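Local coordinates for putative acyl-CoA dehydrogenase (Burkholderia xenovorans, PDB 5JSC), which is a putative acyl-CoA dehydrogenase-type flavoprotein that binds flavin-adenine dinucleotide (FAD) at a site shared between two subunits of a four-chain assembly, at residues 177-183 / 227-231; 140-146 / 184-190. All blocks are in the same frame, centred on the assembly; numbering follows the deposited sequence. Where two conformers were deposited one is given.

Contact 1: 177-183 / 227-231; sequences WISNGGI and PLARL. With FAD (flavin-adenine dinucleotide), chain M.
In the middle beta domain of the acyl-CoA dehydrogenase fold, strand 168-179 ends against the start of strand 228-233 as an antiparallel pair beside the FAD isoalloxazine. Residues 178-181 form a type II beta turn closed by Gly181 N to Ile178 O (2.9 Å), with Asn180 at positive phi.

Along 227-231, Pro227 comes first. Its O accepts a hydrogen bond from Asn180 N at 2.8 Å and receives a CA-H...O contact from Ser179 CA at 3.5 Å, while Ile183 CD1 lies 3.5 Å from Pro227 CB.

Leu228 faces Ser179 as a non-hydrogen-bonded pair, CA-CA 4.7 Å. Its side chain, chi1 m and chi2 t, brings CD2 to 3.8 Å from Ser179 OG and 3.7 Å from FAD C6, lining the flavin pocket.

Ala229 makes the hydrogen-bonded pair with Ile178, CA-CA 5.2 Å: Ile178 N donates to Ala229 O at 3.0 Å and Ala229 N to Ile178 O at 3.1 Å. Ala229 CB packs 3.5 Å from Gly181 C, where a side chain on Gly181 would clash with it.

Arg230 turns away and forms a salt bridge with Asp174. Leu231 then points back, its CD1 4.1 Å from Ile178 CG1, both residues with chi1 m.

The end of strand 168-179 also faces the flavin: Ser179 N donates to FAD O4 at 2.9 Å, and Ser179 OG, with chi1 m, donates to FAD N5, also at 2.9 Å.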
ATOM      1  N   TRP C 177      25.716  19.029   1.819  1.00 11.49           N
ATOM      2  CA  TRP C 177      25.027  18.127   2.753  1.00 10.98           C
ATOM      3  C   TRP C 177      26.019  17.360   3.614  1.00 11.24           C
ATOM      4  O   TRP C 177      25.767  16.210   3.978  1.00 13.43           O
ATOM      5  CB  TRP C 177      24.094  17.123   2.052  1.00 11.95           C
ATOM      6  CG  TRP C 177      23.273  17.682   0.921  1.00 10.84           C
ATOM      7  CD1 TRP C 177      23.363  17.340  -0.403  1.00  9.95           C
ATOM      8  CD2 TRP C 177      22.246  18.673   1.011  1.00 11.18           C
ATOM      9  NE1 TRP C 177      22.453  18.071  -1.145  1.00 11.54           N
ATOM     10  CE2 TRP C 177      21.764  18.899  -0.297  1.00 11.75           C
ATOM     11  CE3 TRP C 177      21.693  19.402   2.071  1.00 12.03           C
ATOM     12  CZ2 TRP C 177      20.761  19.825  -0.572  1.00 13.35           C
ATOM     13  CZ3 TRP C 177      20.689  20.314   1.799  1.00 13.62           C
ATOM     14  CH2 TRP C 177      20.236  20.523   0.488  1.00 14.62           C
ATOM     15  N   ILE C 178      27.154  17.969   3.942  1.00 10.63           N
ATOM     16  CA  ILE C 178      28.237  17.222   4.579  1.00 11.22           C
ATOM     17  C   ILE C 178      27.990  17.182   6.084  1.00 11.94           C
ATOM     18  O   ILE C 178      28.054  18.212   6.762  1.00 12.95           O
ATOM     19  CB  ILE C 178      29.609  17.824   4.252  1.00 11.26           C
ATOM     20  CG1 ILE C 178      29.835  17.816   2.735  1.00 11.12           C
ATOM     21  CG2 ILE C 178      30.711  17.040   4.973  1.00 13.95           C
ATOM     22  CD1 ILE C 178      29.510  16.481   2.080  1.00 12.97           C
ATOM     23  N   SER C 179      27.712  15.981   6.603  1.00 10.96           N
ATOM     24  CA  SER C 179      27.529  15.786   8.034  1.00 11.20           C
ATOM     25  C   SER C 179      28.797  16.141   8.799  1.00 10.76           C
ATOM     26  O   SER C 179      29.906  15.796   8.383  1.00 12.65           O
ATOM     27  CB  SER C 179      27.145  14.334   8.310  1.00 11.66           C
ATOM     28  OG  SER C 179      25.864  14.051   7.781  1.00 12.93           O
ATOM     29  N   ASN C 180      28.625  16.801   9.948  1.00 10.62           N
ATOM     30  CA  ASN C 180      29.705  17.390  10.736  1.00 10.67           C
ATOM     31  C   ASN C 180      30.424  18.508   9.992  1.00 10.95           C
ATOM     32  O   ASN C 180      31.479  18.977  10.447  1.00 12.58           O
ATOM     33  CB  ASN C 180      30.732  16.337  11.207  1.00 12.26           C
ATOM     34  CG  ASN C 180      30.177  15.427  12.285  1.00 12.36           C
ATOM     35  OD1 ASN C 180      29.204  15.771  12.964  1.00 15.19           O
ATOM     36  ND2 ASN C 180      30.792  14.263  12.455  1.00 11.21           N
ATOM     37  N   GLY C 181      29.887  18.957   8.857  1.00 12.23           N
ATOM     38  CA  GLY C 181      30.503  20.064   8.155  1.00 13.02           C
ATOM     39  C   GLY C 181      30.601  21.282   9.049  1.00 14.66           C
ATOM     40  O   GLY C 181      29.627  21.652   9.712  1.00 15.60           O
ATOM     41  N   GLY C 182      31.775  21.905   9.089  1.00 16.06           N
ATOM     42  CA  GLY C 182      32.008  23.037   9.949  1.00 17.86           C
ATOM     43  C   GLY C 182      32.597  22.701  11.302  1.00 19.20           C
ATOM     44  O   GLY C 182      33.156  23.591  11.951  1.00 22.52           O
ATOM     45  N   ILE C 183      32.486  21.448  11.754  1.00 17.39           N
ATOM     46  CA  ILE C 183      33.046  21.078  13.051  1.00 17.70           C
ATOM     47  C   ILE C 183      33.980  19.875  12.963  1.00 15.12           C
ATOM     48  O   ILE C 183      34.650  19.537  13.946  1.00 16.77           O
ATOM     49  CB  ILE C 183      31.940  20.817  14.087  1.00 19.90           C
ATOM     50  CG1 ILE C 183      31.067  19.637  13.678  1.00 19.10           C
ATOM     51  CG2 ILE C 183      31.108  22.071  14.315  1.00 22.96           C
ATOM     52  CD1 ILE C 183      29.963  19.410  14.657  1.00 23.60           C
ATOM     53  N   PRO C 227      24.666  18.913  12.585  1.00 14.27           N
ATOM     54  CA  PRO C 227      25.709  19.746  11.959  1.00 14.92           C
ATOM     55  C   PRO C 227      25.905  19.356  10.499  1.00 14.48           C
ATOM     56  O   PRO C 227      26.248  18.215  10.194  1.00 14.03           O
ATOM     57  CB  PRO C 227      26.955  19.450  12.796  1.00 15.75           C
ATOM     58  CG  PRO C 227      26.462  18.810  14.042  1.00 18.60           C
ATOM     59  CD  PRO C 227      25.164  18.147  13.739  1.00 15.66           C
ATOM     60  N   LEU C 228      25.689  20.319   9.600  1.00 12.93           N
ATOM     61  CA  LEU C 228      25.754  20.086   8.163  0.58 12.01           C
ATOM     62  C   LEU C 228      26.319  21.326   7.492  1.00 12.76           C
ATOM     63  O   LEU C 228      26.039  22.448   7.916  1.00 15.44           O
ATOM     64  CB  LEU C 228      24.370  19.780   7.568  0.58 15.13           C
ATOM     65  CG  LEU C 228      23.740  18.395   7.674  0.58 18.40           C
ATOM     66  CD1 LEU C 228      22.285  18.479   7.238  0.58 20.19           C
ATOM     67  CD2 LEU C 228      24.496  17.427   6.799  0.58 20.19           C
ATOM     68  N   ALA C 229      27.115  21.129   6.438  1.00 12.72           N
ATOM     69  CA  ALA C 229      27.645  22.303   5.751  1.00 13.33           C
ATOM     70  C   ALA C 229      27.836  22.048   4.264  1.00 12.43           C
ATOM     71  O   ALA C 229      27.930  20.904   3.800  1.00 13.37           O
ATOM     72  CB  ALA C 229      28.979  22.769   6.347  1.00 13.55           C
ATOM     73  N   ARG C 230      27.895  23.155   3.525  1.00 12.26           N
ATOM     74  CA  ARG C 230      28.421  23.179   2.170  1.00 13.61           C
ATOM     75  C   ARG C 230      29.884  23.585   2.253  1.00 14.12           C
ATOM     76  O   ARG C 230      30.217  24.588   2.890  1.00 15.99           O
ATOM     77  CB  ARG C 230      27.637  24.158   1.292  1.00 15.49           C
ATOM     78  CG  ARG C 230      28.080  24.215  -0.166  1.00 17.78           C
ATOM     79  CD  ARG C 230      27.029  24.965  -0.995  1.00 23.60           C
ATOM     80  NE  ARG C 230      27.446  25.196  -2.372  1.00 30.53           N
ATOM     81  CZ  ARG C 230      26.610  25.416  -3.388  1.00 33.54           C
ATOM     82  NH1 ARG C 230      25.292  25.421  -3.194  1.00 35.24           N
ATOM     83  NH2 ARG C 230      27.091  25.624  -4.611  1.00 32.49           N
ATOM     84  N   LEU C 231      30.754  22.785   1.646  1.00 13.77           N
ATOM     85  CA  LEU C 231      32.183  23.049   1.620  1.00 14.80           C
ATOM     86  C   LEU C 231      32.554  23.598   0.257  1.00 15.07           C
ATOM     87  O   LEU C 231      32.214  22.998  -0.762  1.00 17.81           O
ATOM     88  CB  LEU C 231      32.979  21.772   1.875  1.00 16.90           C
ATOM     89  CG  LEU C 231      32.601  20.924   3.079  1.00 19.36           C
ATOM     90  CD1 LEU C 231      33.506  19.712   3.123  1.00 19.22           C
ATOM     91  CD2 LEU C 231      32.713  21.745   4.346  1.00 20.47           C
TER
HETATM   92  PA  FAD M 501      19.372  13.601  -6.304  1.00 11.38           P
HETATM   93  O1A FAD M 501      20.608  12.860  -6.653  1.00 12.63           O
HETATM   94  O2A FAD M 501      19.023  14.821  -7.159  1.00 12.03           O
HETATM   95  O5B FAD M 501      18.166  12.568  -6.315  1.00 10.28           O
HETATM   96  C5B FAD M 501      16.821  13.046  -6.116  1.00  9.28           C
HETATM   97  C4B FAD M 501      15.955  11.818  -6.011  1.00  9.99           C
HETATM   98  O4B FAD M 501      15.982  11.119  -7.269  1.00 11.42           O
HETATM   99  C3B FAD M 501      16.435  10.765  -5.022  1.00 10.76           C
HETATM  100  O3B FAD M 501      16.118  11.083  -3.664  1.00 12.35           O
HETATM  101  C2B FAD M 501      15.731   9.507  -5.537  1.00 10.58           C
HETATM  102  O2B FAD M 501      14.393   9.456  -5.039  1.00 12.84           O
HETATM  103  C1B FAD M 501      15.705   9.749  -7.056  1.00 10.74           C
HETATM  104  N9A FAD M 501      16.668   8.975  -7.832  1.00 10.69           N
HETATM  105  C8A FAD M 501      18.033   8.979  -7.704  1.00 12.37           C
HETATM  106  N7A FAD M 501      18.655   8.252  -8.598  1.00 13.10           N
HETATM  107  C5A FAD M 501      17.627   7.726  -9.370  1.00 12.28           C
HETATM  108  C6A FAD M 501      17.622   6.882 -10.495  1.00 13.18           C
HETATM  109  N6A FAD M 501      18.729   6.375 -11.050  1.00 15.11           N
HETATM  110  N1A FAD M 501      16.426   6.555 -11.034  1.00 13.54           N
HETATM  111  C2A FAD M 501      15.313   7.040 -10.467  1.00 12.19           C
HETATM  112  N3A FAD M 501      15.195   7.845  -9.405  1.00 10.29           N
HETATM  113  C4A FAD M 501      16.397   8.158  -8.903  1.00  9.81           C
HETATM  114  N1  FAD M 501      26.349  13.354   1.624  1.00 10.01           N
HETATM  115  C2  FAD M 501      27.689  13.219   1.877  1.00  9.87           C
HETATM  116  O2  FAD M 501      28.526  13.136   0.962  1.00 12.33           O
HETATM  117  N3  FAD M 501      28.131  13.186   3.173  1.00 10.71           N
HETATM  118  C4  FAD M 501      27.339  13.276   4.300  1.00 11.10           C
HETATM  119  O4  FAD M 501      27.847  13.326   5.416  1.00 13.31           O
HETATM  120  C4X FAD M 501      25.935  13.387   4.033  1.00 10.75           C
HETATM  121  N5  FAD M 501      25.127  13.543   5.045  1.00 11.62           N
HETATM  122  C5X FAD M 501      23.802  13.853   4.780  1.00 10.98           C
HETATM  123  C6  FAD M 501      22.965  14.178   5.845  1.00 11.48           C
HETATM  124  C7  FAD M 501      21.658  14.597   5.630  1.00 12.07           C
HETATM  125  C7M FAD M 501      20.802  14.983   6.809  1.00 12.48           C
HETATM  126  C8  FAD M 501      21.164  14.672   4.313  1.00 12.50           C
HETATM  127  C8M FAD M 501      19.752  15.127   4.035  1.00 15.05           C
HETATM  128  C9  FAD M 501      21.992  14.329   3.249  1.00 11.15           C
HETATM  129  C9A FAD M 501      23.307  13.929   3.469  1.00  9.83           C
HETATM  130  N10 FAD M 501      24.200  13.674   2.407  1.00  9.88           N
HETATM  131  C10 FAD M 501      25.528  13.431   2.655  1.00  9.49           C
HETATM  132  C1' FAD M 501      23.726  13.826   1.024  1.00 10.71           C
HETATM  133  C2' FAD M 501      22.909  12.636   0.530  1.00 10.25           C
HETATM  134  O2' FAD M 501      23.739  11.492   0.343  1.00 12.74           O
HETATM  135  C3' FAD M 501      22.240  13.003  -0.794  1.00 10.84           C
HETATM  136  O3' FAD M 501      21.264  13.984  -0.473  1.00 10.75           O
HETATM  137  C4' FAD M 501      21.575  11.823  -1.501  1.00 10.76           C
HETATM  138  O4' FAD M 501      22.588  10.963  -2.027  1.00 12.40           O
HETATM  139  C5' FAD M 501      20.648  12.278  -2.610  1.00 10.65           C
HETATM  140  O5' FAD M 501      21.413  13.099  -3.517  1.00 11.10           O
HETATM  141  P   FAD M 501      20.731  14.505  -3.958  1.00 11.15           P
HETATM  142  O1P FAD M 501      20.278  15.279  -2.768  1.00 11.27           O
HETATM  143  O2P FAD M 501      21.672  15.229  -4.872  1.00 12.14           O
HETATM  144  O3P FAD M 501      19.439  14.072  -4.786  1.00  9.85           O

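Contact 2: 140-146 / 184-190. With FAD (flavin-adenine dinucleotide), chain M.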
ATOM      1  N   ALA C 140      39.048  13.364  17.609  1.00 15.79           N
ATOM      2  CA  ALA C 140      38.971  13.923  16.264  1.00 14.35           C
ATOM      3  C   ALA C 140      37.613  13.582  15.681  1.00 14.54           C
ATOM      4  O   ALA C 140      37.205  12.417  15.703  1.00 17.85           O
ATOM      5  CB  ALA C 140      40.068  13.378  15.346  1.00 14.58           C
ATOM      6  N   ILE C 141      36.924  14.594  15.155  1.00 13.11           N
ATOM      7  CA  ILE C 141      35.604  14.427  14.559  1.00 12.30           C
ATOM      8  C   ILE C 141      35.767  14.198  13.059  1.00 11.84           C
ATOM      9  O   ILE C 141      36.416  14.995  12.366  1.00 12.87           O
ATOM     10  CB  ILE C 141      34.724  15.657  14.849  1.00 12.93           C
ATOM     11  CG1 ILE C 141      34.523  15.806  16.364  1.00 13.97           C
ATOM     12  CG2 ILE C 141      33.387  15.550  14.128  1.00 12.89           C
ATOM     13  CD1 ILE C 141      33.741  17.043  16.768  1.00 16.36           C
ATOM     14  N   ALA C 142      35.181  13.111  12.557  1.00 11.04           N
ATOM     15  CA  ALA C 142      35.343  12.675  11.174  1.00 11.38           C
ATOM     16  C   ALA C 142      34.186  13.150  10.305  1.00 11.71           C
ATOM     17  O   ALA C 142      33.101  13.470  10.795  1.00 12.13           O
ATOM     18  CB  ALA C 142      35.444  11.145  11.102  1.00 12.67           C
ATOM     19  N   ALA C 143      34.429  13.165   8.993  1.00 11.62           N
ATOM     20  CA  ALA C 143      33.400  13.526   8.022  1.00 11.16           C
ATOM     21  C   ALA C 143      33.711  12.872   6.681  1.00 11.31           C
ATOM     22  O   ALA C 143      34.867  12.582   6.364  1.00 12.64           O
ATOM     23  CB  ALA C 143      33.288  15.046   7.868  1.00 11.83           C
ATOM     24  N   PHE C 144      32.655  12.673   5.897  1.00 11.56           N
ATOM     25  CA  PHE C 144      32.660  11.911   4.646  1.00 12.08           C
ATOM     26  C   PHE C 144      32.076  12.825   3.578  1.00 11.55           C
ATOM     27  O   PHE C 144      30.873  13.099   3.594  1.00 13.58           O
ATOM     28  CB  PHE C 144      31.819  10.646   4.832  1.00 11.71           C
ATOM     29  CG  PHE C 144      31.752   9.726   3.640  1.00 12.12           C
ATOM     30  CD1 PHE C 144      32.759   8.805   3.398  1.00 13.65           C
ATOM     31  CD2 PHE C 144      30.625   9.706   2.817  1.00 13.84           C
ATOM     32  CE1 PHE C 144      32.679   7.922   2.335  1.00 14.22           C
ATOM     33  CE2 PHE C 144      30.537   8.813   1.752  1.00 14.23           C
ATOM     34  CZ  PHE C 144      31.567   7.924   1.512  1.00 14.86           C
ATOM     35  N   ALA C 145      32.915  13.332   2.678  1.00 11.10           N
ATOM     36  CA  ALA C 145      32.497  14.391   1.744  1.00 11.38           C
ATOM     37  C   ALA C 145      32.440  13.843   0.315  1.00 11.70           C
ATOM     38  O   ALA C 145      33.428  13.869  -0.431  1.00 12.13           O
ATOM     39  CB  ALA C 145      33.423  15.611   1.842  1.00 12.98           C
ATOM     40  N   LEU C 146      31.252  13.388  -0.077  1.00 11.90           N
ATOM     41  CA  LEU C 146      31.003  12.757  -1.366  1.00 11.02           C
ATOM     42  C   LEU C 146      30.030  13.554  -2.216  1.00 11.61           C
ATOM     43  O   LEU C 146      30.333  13.866  -3.379  1.00 13.12           O
ATOM     44  CB  LEU C 146      30.465  11.333  -1.141  1.00 11.99           C
ATOM     45  CG  LEU C 146      30.217  10.483  -2.390  1.00 12.29           C
ATOM     46  CD1 LEU C 146      31.521  10.302  -3.159  1.00 14.28           C
ATOM     47  CD2 LEU C 146      29.597   9.126  -2.015  1.00 13.96           C
ATOM     48  N   ALA C 184      34.042  19.226  11.802  1.00 14.04           N
ATOM     49  CA  ALA C 184      34.943  18.091  11.639  1.00 13.33           C
ATOM     50  C   ALA C 184      36.402  18.530  11.705  1.00 13.72           C
ATOM     51  O   ALA C 184      36.761  19.646  11.318  1.00 15.50           O
ATOM     52  CB  ALA C 184      34.688  17.383  10.306  1.00 13.32           C
ATOM     53  N   ASP C 185      37.257  17.626  12.192  1.00 13.51           N
ATOM     54  CA  ASP C 185      38.694  17.857  12.169  1.00 13.62           C
ATOM     55  C   ASP C 185      39.335  17.442  10.854  1.00 13.44           C
ATOM     56  O   ASP C 185      40.424  17.930  10.521  1.00 15.22           O
ATOM     57  CB  ASP C 185      39.350  17.114  13.338  1.00 15.14           C
ATOM     58  CG  ASP C 185      38.963  17.713  14.675  1.00 17.77           C
ATOM     59  OD1 ASP C 185      39.386  18.861  14.942  1.00 22.52           O
ATOM     60  OD2 ASP C 185      38.227  17.064  15.443  1.00 16.13           O
ATOM     61  N   PHE C 186      38.678  16.575  10.094  1.00 12.90           N
ATOM     62  CA  PHE C 186      39.140  16.216   8.764  1.00 13.23           C
ATOM     63  C   PHE C 186      37.940  15.728   7.974  1.00 12.25           C
ATOM     64  O   PHE C 186      36.914  15.330   8.544  1.00 11.97           O
ATOM     65  CB  PHE C 186      40.236  15.138   8.806  1.00 14.26           C
ATOM     66  CG  PHE C 186      39.752  13.812   9.321  1.00 13.10           C
ATOM     67  CD1 PHE C 186      39.177  12.878   8.457  1.00 13.83           C
ATOM     68  CD2 PHE C 186      39.840  13.501  10.676  1.00 12.63           C
ATOM     69  CE1 PHE C 186      38.706  11.658   8.937  1.00 13.58           C
ATOM     70  CE2 PHE C 186      39.386  12.291  11.153  1.00 14.37           C
ATOM     71  CZ  PHE C 186      38.815  11.364  10.287  1.00 14.87           C
ATOM     72  N   TYR C 187      38.098  15.750   6.655  1.00 12.43           N
ATOM     73  CA  TYR C 187      37.098  15.299   5.699  1.00 11.84           C
ATOM     74  C   TYR C 187      37.751  14.289   4.778  1.00 12.22           C
ATOM     75  O   TYR C 187      38.819  14.565   4.234  1.00 13.92           O
ATOM     76  CB  TYR C 187      36.558  16.474   4.867  1.00 13.43           C
ATOM     77  CG  TYR C 187      35.914  17.546   5.700  1.00 13.12           C
ATOM     78  CD1 TYR C 187      36.667  18.583   6.244  1.00 14.65           C
ATOM     79  CD2 TYR C 187      34.549  17.524   5.947  1.00 14.38           C
ATOM     80  CE1 TYR C 187      36.071  19.559   7.020  1.00 14.10           C
ATOM     81  CE2 TYR C 187      33.945  18.495   6.715  1.00 14.93           C
ATOM     82  CZ  TYR C 187      34.704  19.507   7.251  1.00 14.34           C
ATOM     83  OH  TYR C 187      34.087  20.466   8.030  1.00 14.57           O
ATOM     84  N   VAL C 188      37.128  13.128   4.604  1.00 12.14           N
ATOM     85  CA  VAL C 188      37.497  12.247   3.497  1.00 11.18           C
ATOM     86  C   VAL C 188      36.771  12.773   2.262  1.00 10.98           C
ATOM     87  O   VAL C 188      35.541  12.714   2.180  1.00 13.31           O
ATOM     88  CB  VAL C 188      37.145  10.782   3.775  1.00 12.22           C
ATOM     89  CG1 VAL C 188      37.422   9.938   2.543  1.00 13.89           C
ATOM     90  CG2 VAL C 188      37.958  10.260   4.946  1.00 12.33           C
ATOM     91  N   VAL C 189      37.527  13.307   1.303  1.00 11.71           N
ATOM     92  CA  VAL C 189      36.976  14.020   0.151  1.00 11.98           C
ATOM     93  C   VAL C 189      37.223  13.192  -1.099  1.00 12.20           C
ATOM     94  O   VAL C 189      38.357  12.759  -1.349  1.00 14.31           O
ATOM     95  CB  VAL C 189      37.605  15.417  -0.004  1.00 13.55           C
ATOM     96  CG1 VAL C 189      37.007  16.153  -1.211  1.00 14.58           C
ATOM     97  CG2 VAL C 189      37.429  16.241   1.267  1.00 14.43           C
ATOM     98  N   PHE C 190      36.181  13.008  -1.907  1.00 11.18           N
ATOM     99  CA  PHE C 190      36.301  12.318  -3.184  1.00 12.24           C
ATOM    100  C   PHE C 190      36.270  13.355  -4.291  1.00 13.17           C
ATOM    101  O   PHE C 190      35.411  14.243  -4.290  1.00 13.41           O
ATOM    102  CB  PHE C 190      35.191  11.276  -3.351  1.00 11.70           C
ATOM    103  CG  PHE C 190      35.224  10.228  -2.279  1.00 12.19           C
ATOM    104  CD1 PHE C 190      34.618  10.459  -1.050  1.00 13.52           C
ATOM    105  CD2 PHE C 190      35.920   9.044  -2.475  1.00 12.86           C
ATOM    106  CE1 PHE C 190      34.679   9.514  -0.036  1.00 13.79           C
ATOM    107  CE2 PHE C 190      35.980   8.090  -1.468  1.00 13.83           C
ATOM    108  CZ  PHE C 190      35.361   8.327  -0.243  1.00 13.77           C
TER
HETATM  109  PA  FAD M 501      19.372  13.601  -6.304  1.00 11.38           P
HETATM  110  O1A FAD M 501      20.608  12.860  -6.653  1.00 12.63           O
HETATM  111  O2A FAD M 501      19.023  14.821  -7.159  1.00 12.03           O
HETATM  112  O5B FAD M 501      18.166  12.568  -6.315  1.00 10.28           O
HETATM  113  C5B FAD M 501      16.821  13.046  -6.116  1.00  9.28           C
HETATM  114  C4B FAD M 501      15.955  11.818  -6.011  1.00  9.99           C
HETATM  115  O4B FAD M 501      15.982  11.119  -7.269  1.00 11.42           O
HETATM  116  C3B FAD M 501      16.435  10.765  -5.022  1.00 10.76           C
HETATM  117  O3B FAD M 501      16.118  11.083  -3.664  1.00 12.35           O
HETATM  118  C2B FAD M 501      15.731   9.507  -5.537  1.00 10.58           C
HETATM  119  O2B FAD M 501      14.393   9.456  -5.039  1.00 12.84           O
HETATM  120  C1B FAD M 501      15.705   9.749  -7.056  1.00 10.74           C
HETATM  121  N9A FAD M 501      16.668   8.975  -7.832  1.00 10.69           N
HETATM  122  C8A FAD M 501      18.033   8.979  -7.704  1.00 12.37           C
HETATM  123  N7A FAD M 501      18.655   8.252  -8.598  1.00 13.10           N
HETATM  124  C5A FAD M 501      17.627   7.726  -9.370  1.00 12.28           C
HETATM  125  C6A FAD M 501      17.622   6.882 -10.495  1.00 13.18           C
HETATM  126  N6A FAD M 501      18.729   6.375 -11.050  1.00 15.11           N
HETATM  127  N1A FAD M 501      16.426   6.555 -11.034  1.00 13.54           N
HETATM  128  C2A FAD M 501      15.313   7.040 -10.467  1.00 12.19           C
HETATM  129  N3A FAD M 501      15.195   7.845  -9.405  1.00 10.29           N
HETATM  130  C4A FAD M 501      16.397   8.158  -8.903  1.00  9.81           C
HETATM  131  N1  FAD M 501      26.349  13.354   1.624  1.00 10.01           N
HETATM  132  C2  FAD M 501      27.689  13.219   1.877  1.00  9.87           C
HETATM  133  O2  FAD M 501      28.526  13.136   0.962  1.00 12.33           O
HETATM  134  N3  FAD M 501      28.131  13.186   3.173  1.00 10.71           N
HETATM  135  C4  FAD M 501      27.339  13.276   4.300  1.00 11.10           C
HETATM  136  O4  FAD M 501      27.847  13.326   5.416  1.00 13.31           O
HETATM  137  C4X FAD M 501      25.935  13.387   4.033  1.00 10.75           C
HETATM  138  N5  FAD M 501      25.127  13.543   5.045  1.00 11.62           N
HETATM  139  C5X FAD M 501      23.802  13.853   4.780  1.00 10.98           C
HETATM  140  C6  FAD M 501      22.965  14.178   5.845  1.00 11.48           C
HETATM  141  C7  FAD M 501      21.658  14.597   5.630  1.00 12.07           C
HETATM  142  C7M FAD M 501      20.802  14.983   6.809  1.00 12.48           C
HETATM  143  C8  FAD M 501      21.164  14.672   4.313  1.00 12.50           C
HETATM  144  C8M FAD M 501      19.752  15.127   4.035  1.00 15.05           C
HETATM  145  C9  FAD M 501      21.992  14.329   3.249  1.00 11.15           C
HETATM  146  C9A FAD M 501      23.307  13.929   3.469  1.00  9.83           C
HETATM  147  N10 FAD M 501      24.200  13.674   2.407  1.00  9.88           N
HETATM  148  C10 FAD M 501      25.528  13.431   2.655  1.00  9.49           C
HETATM  149  C1' FAD M 501      23.726  13.826   1.024  1.00 10.71           C
HETATM  150  C2' FAD M 501      22.909  12.636   0.530  1.00 10.25           C
HETATM  151  O2' FAD M 501      23.739  11.492   0.343  1.00 12.74           O
HETATM  152  C3' FAD M 501      22.240  13.003  -0.794  1.00 10.84           C
HETATM  153  O3' FAD M 501      21.264  13.984  -0.473  1.00 10.75           O
HETATM  154  C4' FAD M 501      21.575  11.823  -1.501  1.00 10.76           C
HETATM  155  O4' FAD M 501      22.588  10.963  -2.027  1.00 12.40           O
HETATM  156  C5' FAD M 501      20.648  12.278  -2.610  1.00 10.65           C
HETATM  157  O5' FAD M 501      21.413  13.099  -3.517  1.00 11.10           O
HETATM  158  P   FAD M 501      20.731  14.505  -3.958  1.00 11.15           P
HETATM  159  O1P FAD M 501      20.278  15.279  -2.768  1.00 11.27           O
HETATM  160  O2P FAD M 501      21.672  15.229  -4.872  1.00 12.14           O
HETATM  161  O3P FAD M 501      19.439  14.072  -4.786  1.00  9.85           O
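Phe190, Ala143 and Ala145 are the residues most covered where 140-146 runs alongside 184-190, in a parallel pairing that places Phe144 beside Val188 and Ala145 beside Val189. Ala145 carries the regular part of the pairing: its N donates to Val188 O (2.7 Å) and its O accepts from Phe190 N (3.2 Å), so it bonds to the residues flanking its partner Val189, as parallel strands require. Two residues earlier, Ala143 O accepts from Val188 N at 2.9 Å. The small CB of Ala143 sits close to Tyr187, 3.4 Å from its CD2, and 3.7 Å from Ala184 CB.

The Phe190 ring directs its edge at the face of Phe144 in an offset edge-to-face pair, centroids 5.3 Å apart, and its CD1 also meets Leu146 CD1 at 3.8 Å. These neighbours hold the flavin pyrimidine: FAD N3 donates to Phe144 O at 2.8 Å and Leu146 N to FAD O2 at 2.9 Å. Toward the other end, Asp185 joins Ile141 twice, with Ile141 N bonded to Asp185 OD2 and Asp185 N to Ile141 O, both at 2.8 Å.

The short strand 144-145 is the edge of its sheet within this chain. Strand 202-208 pairs with the far side of 186-192, helix 103-122 covers Phe144, Phe186 and Val188, and strand 168-179 packs against Ala145, Tyr187 and Val189.

In the fold
Both contacts are buried and belong to the middle beta domain, in different sheets, with centres about 9 Å apart. Their segments alternate along the chain, and residues 177-190 run from contact 1 directly into contact 2. The two also meet through probable hydrogen bonds, from Gly182 N to Tyr187 OH (2.9 Å) and from Asn180 ND2 to Ala142 O (3.0 Å). Contact 1 is an antiparallel strand end followed by a turn, whereas contact 2 is a parallel pairing with more hydrogen bonds, more buried surface, aromatic packing and one exposed residue, Asp185. Together they bind one edge of the same flavin: contact 1 bonds N5 and O4, contact 2 N3 and O2.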